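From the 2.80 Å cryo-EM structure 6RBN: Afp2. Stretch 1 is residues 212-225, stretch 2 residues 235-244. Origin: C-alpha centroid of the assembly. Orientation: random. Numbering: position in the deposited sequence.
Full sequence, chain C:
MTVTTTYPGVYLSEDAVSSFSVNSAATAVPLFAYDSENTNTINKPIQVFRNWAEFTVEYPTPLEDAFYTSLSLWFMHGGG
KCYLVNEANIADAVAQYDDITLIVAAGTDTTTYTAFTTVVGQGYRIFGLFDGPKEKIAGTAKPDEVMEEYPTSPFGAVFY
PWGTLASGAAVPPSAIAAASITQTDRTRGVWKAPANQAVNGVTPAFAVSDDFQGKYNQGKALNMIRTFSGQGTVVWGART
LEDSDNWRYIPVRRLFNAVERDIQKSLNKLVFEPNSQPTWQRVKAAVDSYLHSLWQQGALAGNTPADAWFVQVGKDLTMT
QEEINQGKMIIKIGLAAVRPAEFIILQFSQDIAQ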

ATOM      1  N   PHE C 212     -87.620 -13.545  64.946  1.00 84.84           N
ATOM      2  CA  PHE C 212     -87.460 -14.965  64.660  1.00 84.84           C
ATOM      3  C   PHE C 212     -86.126 -15.249  63.987  1.00 84.84           C
ATOM      4  O   PHE C 212     -85.455 -16.230  64.321  1.00 84.84           O
ATOM      5  CB  PHE C 212     -88.610 -15.455  63.785  1.00 84.84           C
ATOM      6  CG  PHE C 212     -88.528 -16.909  63.438  1.00 84.84           C
ATOM      7  CD1 PHE C 212     -88.831 -17.875  64.377  1.00 84.84           C
ATOM      8  CD2 PHE C 212     -88.151 -17.312  62.168  1.00 84.84           C
ATOM      9  CE1 PHE C 212     -88.754 -19.211  64.057  1.00 84.84           C
ATOM     10  CE2 PHE C 212     -88.073 -18.642  61.843  1.00 84.84           C
ATOM     11  CZ  PHE C 212     -88.375 -19.592  62.786  1.00 84.84           C
ATOM     12  N   GLN C 213     -85.729 -14.404  63.033  1.00 79.16           N
ATOM     13  CA  GLN C 213     -84.477 -14.602  62.313  1.00 79.16           C
ATOM     14  C   GLN C 213     -83.261 -14.329  63.190  1.00 79.16           C
ATOM     15  O   GLN C 213     -82.191 -14.894  62.940  1.00 79.16           O
ATOM     16  CB  GLN C 213     -84.470 -13.712  61.066  1.00 79.16           C
ATOM     17  CG  GLN C 213     -83.296 -13.904  60.121  1.00 79.16           C
ATOM     18  CD  GLN C 213     -83.447 -13.117  58.850  1.00 79.16           C
ATOM     19  OE1 GLN C 213     -84.423 -12.397  58.668  1.00 79.16           O
ATOM     20  NE2 GLN C 213     -82.478 -13.249  57.956  1.00 79.16           N
ATOM     21  N   GLY C 214     -83.412 -13.512  64.236  1.00 81.97           N
ATOM     22  CA  GLY C 214     -82.301 -13.186  65.112  1.00 81.97           C
ATOM     23  C   GLY C 214     -81.755 -14.356  65.902  1.00 81.97           C
ATOM     24  O   GLY C 214     -80.591 -14.321  66.314  1.00 81.97           O
ATOM     25  N   LYS C 215     -82.563 -15.394  66.120  1.00 86.11           N
ATOM     26  CA  LYS C 215     -82.057 -16.596  66.767  1.00 86.11           C
ATOM     27  C   LYS C 215     -81.260 -17.463  65.807  1.00 86.11           C
ATOM     28  O   LYS C 215     -80.383 -18.217  66.243  1.00 86.11           O
ATOM     29  CB  LYS C 215     -83.211 -17.415  67.349  1.00 86.11           C
ATOM     30  CG  LYS C 215     -83.946 -16.747  68.492  1.00 86.11           C
ATOM     31  CD  LYS C 215     -84.976 -17.687  69.109  1.00 86.11           C
ATOM     32  CE  LYS C 215     -86.372 -17.459  68.545  1.00 86.11           C
ATOM     33  NZ  LYS C 215     -86.539 -18.018  67.178  1.00 86.11           N
ATOM     34  N   TYR C 216     -81.540 -17.370  64.511  1.00 85.40           N
ATOM     35  CA  TYR C 216     -80.956 -18.268  63.529  1.00 85.40           C
ATOM     36  C   TYR C 216     -79.836 -17.644  62.718  1.00 85.40           C
ATOM     37  O   TYR C 216     -79.236 -18.342  61.903  1.00 85.40           O
ATOM     38  CB  TYR C 216     -82.030 -18.773  62.566  1.00 85.40           C
ATOM     39  CG  TYR C 216     -83.037 -19.665  63.227  1.00 85.40           C
ATOM     40  CD1 TYR C 216     -82.752 -21.000  63.466  1.00 85.40           C
ATOM     41  CD2 TYR C 216     -84.263 -19.169  63.633  1.00 85.40           C
ATOM     42  CE1 TYR C 216     -83.674 -21.822  64.058  1.00 85.40           C
ATOM     43  CE2 TYR C 216     -85.185 -19.980  64.245  1.00 85.40           C
ATOM     44  CZ  TYR C 216     -84.882 -21.303  64.458  1.00 85.40           C
ATOM     45  OH  TYR C 216     -85.799 -22.117  65.066  1.00 85.40           O
ATOM     46  N   ASN C 217     -79.544 -16.362  62.907  1.00 81.92           N
ATOM     47  CA  ASN C 217     -78.528 -15.721  62.088  1.00 81.92           C
ATOM     48  C   ASN C 217     -77.115 -16.103  62.512  1.00 81.92           C
ATOM     49  O   ASN C 217     -76.173 -15.879  61.746  1.00 81.92           O
ATOM     50  CB  ASN C 217     -78.697 -14.210  62.166  1.00 81.92           C
ATOM     51  CG  ASN C 217     -78.063 -13.487  61.005  1.00 81.92           C
ATOM     52  OD1 ASN C 217     -77.654 -14.100  60.028  1.00 81.92           O
ATOM     53  ND2 ASN C 217     -77.944 -12.177  61.123  1.00 81.92           N
ATOM     54  N   GLN C 218     -76.942 -16.672  63.694  1.00 88.40           N
ATOM     55  CA  GLN C 218     -75.657 -17.170  64.155  1.00 88.40           C
ATOM     56  C   GLN C 218     -75.564 -18.667  63.900  1.00 88.40           C
ATOM     57  O   GLN C 218     -76.571 -19.354  63.719  1.00 88.40           O
ATOM     58  CB  GLN C 218     -75.455 -16.854  65.644  1.00 88.40           C
ATOM     59  CG  GLN C 218     -76.509 -17.443  66.590  1.00 88.40           C
ATOM     60  CD  GLN C 218     -76.154 -18.824  67.120  1.00 88.40           C
ATOM     61  OE1 GLN C 218     -74.982 -19.156  67.292  1.00 88.40           O
ATOM     62  NE2 GLN C 218     -77.171 -19.636  67.381  1.00 88.40           N
ATOM     63  N   GLY C 219     -74.340 -19.169  63.893  1.00 84.88           N
ATOM     64  CA  GLY C 219     -74.157 -20.608  63.825  1.00 84.88           C
ATOM     65  C   GLY C 219     -74.354 -21.138  62.421  1.00 84.88           C
ATOM     66  O   GLY C 219     -73.488 -20.990  61.552  1.00 84.88           O
ATOM     67  N   LYS C 220     -75.500 -21.781  62.180  1.00 84.25           N
ATOM     68  CA  LYS C 220     -75.668 -22.506  60.928  1.00 84.25           C
ATOM     69  C   LYS C 220     -76.692 -21.844  60.008  1.00 84.25           C
ATOM     70  O   LYS C 220     -77.068 -22.427  58.986  1.00 84.25           O
ATOM     71  CB  LYS C 220     -76.028 -23.960  61.215  1.00 84.25           C
ATOM     72  CG  LYS C 220     -74.868 -24.716  61.840  1.00 84.25           C
ATOM     73  CD  LYS C 220     -75.220 -26.146  62.181  1.00 84.25           C
ATOM     74  CE  LYS C 220     -75.326 -26.993  60.933  1.00 84.25           C
ATOM     75  NZ  LYS C 220     -75.547 -28.425  61.266  1.00 84.25           N
ATOM     76  N   ALA C 221     -77.172 -20.648  60.369  1.00 81.70           N
ATOM     77  CA  ALA C 221     -77.632 -19.649  59.399  1.00 81.70           C
ATOM     78  C   ALA C 221     -78.783 -20.034  58.470  1.00 81.70           C
ATOM     79  O   ALA C 221     -78.531 -20.351  57.305  1.00 81.70           O
ATOM     80  CB  ALA C 221     -76.448 -19.208  58.546  1.00 81.70           C
ATOM     81  N   LEU C 222     -80.026 -20.092  58.975  1.00 80.71           N
ATOM     82  CA  LEU C 222     -81.180 -20.438  58.146  1.00 80.71           C
ATOM     83  C   LEU C 222     -81.423 -19.592  56.903  1.00 80.71           C
ATOM     84  O   LEU C 222     -82.023 -20.123  55.967  1.00 80.71           O
ATOM     85  CB  LEU C 222     -82.490 -20.424  58.951  1.00 80.71           C
ATOM     86  CG  LEU C 222     -82.941 -21.696  59.647  1.00 80.71           C
ATOM     87  CD1 LEU C 222     -84.266 -21.467  60.323  1.00 80.71           C
ATOM     88  CD2 LEU C 222     -83.115 -22.754  58.608  1.00 80.71           C
ATOM     89  N   ASN C 223     -81.012 -18.317  56.866  1.00 76.68           N
ATOM     90  CA  ASN C 223     -81.090 -17.455  55.665  1.00 76.68           C
ATOM     91  C   ASN C 223     -82.519 -17.296  55.141  1.00 76.68           C
ATOM     92  O   ASN C 223     -82.878 -17.826  54.088  1.00 76.68           O
ATOM     93  CB  ASN C 223     -80.166 -17.952  54.549  1.00 76.68           C
ATOM     94  CG  ASN C 223     -78.714 -17.688  54.836  1.00 76.68           C
ATOM     95  OD1 ASN C 223     -78.353 -16.625  55.328  1.00 76.68           O
ATOM     96  ND2 ASN C 223     -77.865 -18.653  54.521  1.00 76.68           N
ATOM     97  N   MET C 224     -83.345 -16.584  55.910  1.00 77.18           N
ATOM     98  CA  MET C 224     -84.754 -16.309  55.627  1.00 77.18           C
ATOM     99  C   MET C 224     -85.090 -15.792  54.231  1.00 77.18           C
ATOM    100  O   MET C 224     -84.264 -15.160  53.570  1.00 77.18           O
ATOM    101  CB  MET C 224     -85.270 -15.290  56.633  1.00 77.18           C
ATOM    102  CG  MET C 224     -85.792 -15.864  57.916  1.00 77.18           C
ATOM    103  SD  MET C 224     -84.701 -16.962  58.809  1.00 77.18           S
ATOM    104  CE  MET C 224     -85.618 -18.465  58.605  1.00 77.18           C
ATOM    105  N   ILE C 225     -86.313 -16.069  53.790  1.00 76.47           N
ATOM    106  CA  ILE C 225     -86.883 -15.538  52.557  1.00 76.47           C
ATOM    107  C   ILE C 225     -88.092 -14.714  52.966  1.00 76.47           C
ATOM    108  O   ILE C 225     -89.109 -15.266  53.403  1.00 76.47           O
ATOM    109  CB  ILE C 225     -87.282 -16.650  51.581  1.00 76.47           C
ATOM    110  CG1 ILE C 225     -86.058 -17.456  51.157  1.00 76.47           C
ATOM    111  CG2 ILE C 225     -87.984 -16.072  50.369  1.00 76.47           C
ATOM    112  CD1 ILE C 225     -86.395 -18.688  50.374  1.00 76.47           C
TER
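Stretch 2, residues 235-244: VWGARTLEDS

Stretch 2 (V235 to S244) runs antiparallel to stretch 1, its chain following the loop that follows the helix carrying F212 and Q213 and covering it from I225 back to G219. It is extended for much of its length but forms no regular strand beyond a single bridge; together the two stretches bury 701 Å².

The backbones pair directly at I225 and V235, an antiparallel, non-hydrogen-bonded pair with CA atoms 4.2 Å apart. Next to it, W236 N donates to M224 O (2.6 Å). Farther along, the CA atoms of N223 and G237 lie 4.5 Å apart, and those of K220 and L241 4.4 Å.

Side chains also bind backbone: N223 holds both backbone polar atoms of R239, R239 N donating to N223 OD1 (3.1 Å) and N223 ND2 to R239 O (2.5 Å), so one amide side chain fixes the loop much as a neighbouring strand would. G237 passes close by, its C atom 3.2 Å from N223 OD1; a CB here would clash with that oxygen, and the backbone angles (134°/144°) independently call for glycine. From the helix, Q213 NE2 makes a weak hydrogen bond to W236 O (2.7 Å), while Q213 OE1 meets the edge of the indole, 3.1 Å from W236 CD1.

In apolar packing, the side chains of I225 and V235 share one face of the bridge and touch at I225 CG1 to V235 CG1 (3.7 Å). A221 CB points toward stretch 2, 3.7 Å from R239 CB and 3.3 Å from T240 O. L241 CD2 reaches K220 O (3.3 Å) within the type II' turn of Q218 to A221, where G219 takes positive phi.

The long side chain of R239 extends along N217, with R239 CD 3.3 Å from N217 OD1 and N217 O over one guanidinium face. Within stretch 2, R239 NH1 bridges to D243 OD1 (2.8 Å); D243 CB lies 3.6 Å from G219 O.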

ATOM      1  N   VAL C 235     -84.590 -12.815  49.129  1.00 74.72           N
ATOM      2  CA  VAL C 235     -84.028 -13.641  50.192  1.00 74.72           C
ATOM      3  C   VAL C 235     -83.277 -12.726  51.152  1.00 74.72           C
ATOM      4  O   VAL C 235     -82.749 -11.682  50.763  1.00 74.72           O
ATOM      5  CB  VAL C 235     -83.135 -14.774  49.642  1.00 74.72           C
ATOM      6  CG1 VAL C 235     -83.928 -15.663  48.704  1.00 74.72           C
ATOM      7  CG2 VAL C 235     -81.930 -14.242  48.937  1.00 74.72           C
ATOM      8  N   TRP C 236     -83.270 -13.072  52.431  1.00 74.95           N
ATOM      9  CA  TRP C 236     -82.802 -12.139  53.454  1.00 74.95           C
ATOM     10  C   TRP C 236     -81.796 -12.866  54.336  1.00 74.95           C
ATOM     11  O   TRP C 236     -82.171 -13.572  55.275  1.00 74.95           O
ATOM     12  CB  TRP C 236     -83.977 -11.596  54.256  1.00 74.95           C
ATOM     13  CG  TRP C 236     -83.653 -10.415  55.097  1.00 74.95           C
ATOM     14  CD1 TRP C 236     -83.499 -10.385  56.446  1.00 74.95           C
ATOM     15  CD2 TRP C 236     -83.449  -9.078  54.641  1.00 74.95           C
ATOM     16  NE1 TRP C 236     -83.212  -9.112  56.862  1.00 74.95           N
ATOM     17  CE2 TRP C 236     -83.173  -8.289  55.770  1.00 74.95           C
ATOM     18  CE3 TRP C 236     -83.469  -8.470  53.383  1.00 74.95           C
ATOM     19  CZ2 TRP C 236     -82.922  -6.926  55.680  1.00 74.95           C
ATOM     20  CZ3 TRP C 236     -83.219  -7.120  53.299  1.00 74.95           C
ATOM     21  CH2 TRP C 236     -82.950  -6.360  54.440  1.00 74.95           C
ATOM     22  N   GLY C 237     -80.519 -12.687  54.028  1.00 74.73           N
ATOM     23  CA  GLY C 237     -79.448 -13.385  54.717  1.00 74.73           C
ATOM     24  C   GLY C 237     -78.482 -13.907  53.676  1.00 74.73           C
ATOM     25  O   GLY C 237     -78.869 -14.312  52.579  1.00 74.73           O
ATOM     26  N   ALA C 238     -77.194 -13.893  54.023  1.00 72.33           N
ATOM     27  CA  ALA C 238     -76.180 -14.307  53.062  1.00 72.33           C
ATOM     28  C   ALA C 238     -75.071 -15.141  53.690  1.00 72.33           C
ATOM     29  O   ALA C 238     -73.944 -15.107  53.196  1.00 72.33           O
ATOM     30  CB  ALA C 238     -75.564 -13.089  52.370  1.00 72.33           C
ATOM     31  N   ARG C 239     -75.354 -15.891  54.747  1.00 72.87           N
ATOM     32  CA  ARG C 239     -74.345 -16.643  55.477  1.00 72.87           C
ATOM     33  C   ARG C 239     -74.355 -18.119  55.084  1.00 72.87           C
ATOM     34  O   ARG C 239     -75.334 -18.643  54.554  1.00 72.87           O
ATOM     35  CB  ARG C 239     -74.572 -16.487  56.978  1.00 72.87           C
ATOM     36  CG  ARG C 239     -74.166 -15.150  57.546  1.00 72.87           C
ATOM     37  CD  ARG C 239     -74.720 -15.002  58.940  1.00 72.87           C
ATOM     38  NE  ARG C 239     -74.365 -13.731  59.561  1.00 72.87           N
ATOM     39  CZ  ARG C 239     -73.467 -13.594  60.525  1.00 72.87           C
ATOM     40  NH1 ARG C 239     -72.875 -14.663  61.033  1.00 72.87           N
ATOM     41  NH2 ARG C 239     -73.203 -12.396  61.021  1.00 72.87           N
ATOM     42  N   THR C 240     -73.244 -18.791  55.374  1.00 75.02           N
ATOM     43  CA  THR C 240     -73.056 -20.208  55.089  1.00 75.02           C
ATOM     44  C   THR C 240     -73.256 -21.022  56.366  1.00 75.02           C
ATOM     45  O   THR C 240     -73.601 -20.492  57.422  1.00 75.02           O
ATOM     46  CB  THR C 240     -71.669 -20.481  54.499  1.00 75.02           C
ATOM     47  OG1 THR C 240     -70.661 -20.068  55.429  1.00 75.02           O
ATOM     48  CG2 THR C 240     -71.473 -19.745  53.201  1.00 75.02           C
ATOM     49  N   LEU C 241     -73.018 -22.328  56.257  1.00 77.73           N
ATOM     50  CA  LEU C 241     -73.158 -23.240  57.384  1.00 77.73           C
ATOM     51  C   LEU C 241     -71.972 -23.210  58.336  1.00 77.73           C
ATOM     52  O   LEU C 241     -72.054 -23.810  59.412  1.00 77.73           O
ATOM     53  CB  LEU C 241     -73.370 -24.664  56.875  1.00 77.73           C
ATOM     54  CG  LEU C 241     -74.723 -24.940  56.231  1.00 77.73           C
ATOM     55  CD1 LEU C 241     -74.730 -26.267  55.511  1.00 77.73           C
ATOM     56  CD2 LEU C 241     -75.757 -24.948  57.314  1.00 77.73           C
ATOM     57  N   GLU C 242     -70.880 -22.540  57.982  1.00 81.61           N
ATOM     58  CA  GLU C 242     -69.738 -22.374  58.872  1.00 81.61           C
ATOM     59  C   GLU C 242     -69.618 -20.912  59.268  1.00 81.61           C
ATOM     60  O   GLU C 242     -69.475 -20.042  58.406  1.00 81.61           O
ATOM     61  CB  GLU C 242     -68.441 -22.846  58.218  1.00 81.61           C
ATOM     62  CG  GLU C 242     -67.239 -22.669  59.127  1.00 81.61           C
ATOM     63  CD  GLU C 242     -65.954 -23.186  58.528  1.00 81.61           C
ATOM     64  OE1 GLU C 242     -65.992 -23.714  57.404  1.00 81.61           O
ATOM     65  OE2 GLU C 242     -64.899 -23.057  59.179  1.00 81.61           O
ATOM     66  N   ASP C 243     -69.673 -20.647  60.569  1.00 82.56           N
ATOM     67  CA  ASP C 243     -69.550 -19.286  61.083  1.00 82.56           C
ATOM     68  C   ASP C 243     -68.121 -19.046  61.562  1.00 82.56           C
ATOM     69  O   ASP C 243     -67.815 -19.041  62.753  1.00 82.56           O
ATOM     70  CB  ASP C 243     -70.564 -19.046  62.195  1.00 82.56           C
ATOM     71  CG  ASP C 243     -70.605 -17.603  62.641  1.00 82.56           C
ATOM     72  OD1 ASP C 243     -71.156 -16.765  61.897  1.00 82.56           O
ATOM     73  OD2 ASP C 243     -70.089 -17.304  63.736  1.00 82.56           O
ATOM     74  N   SER C 244     -67.236 -18.851  60.591  1.00 80.64           N
ATOM     75  CA  SER C 244     -65.849 -18.510  60.848  1.00 80.64           C
ATOM     76  C   SER C 244     -65.554 -17.137  60.265  1.00 80.64           C
ATOM     77  O   SER C 244     -66.350 -16.581  59.508  1.00 80.64           O
ATOM     78  CB  SER C 244     -64.900 -19.551  60.250  1.00 80.64           C
ATOM     79  OG  SER C 244     -64.998 -19.568  58.839  1.00 80.64           O
TER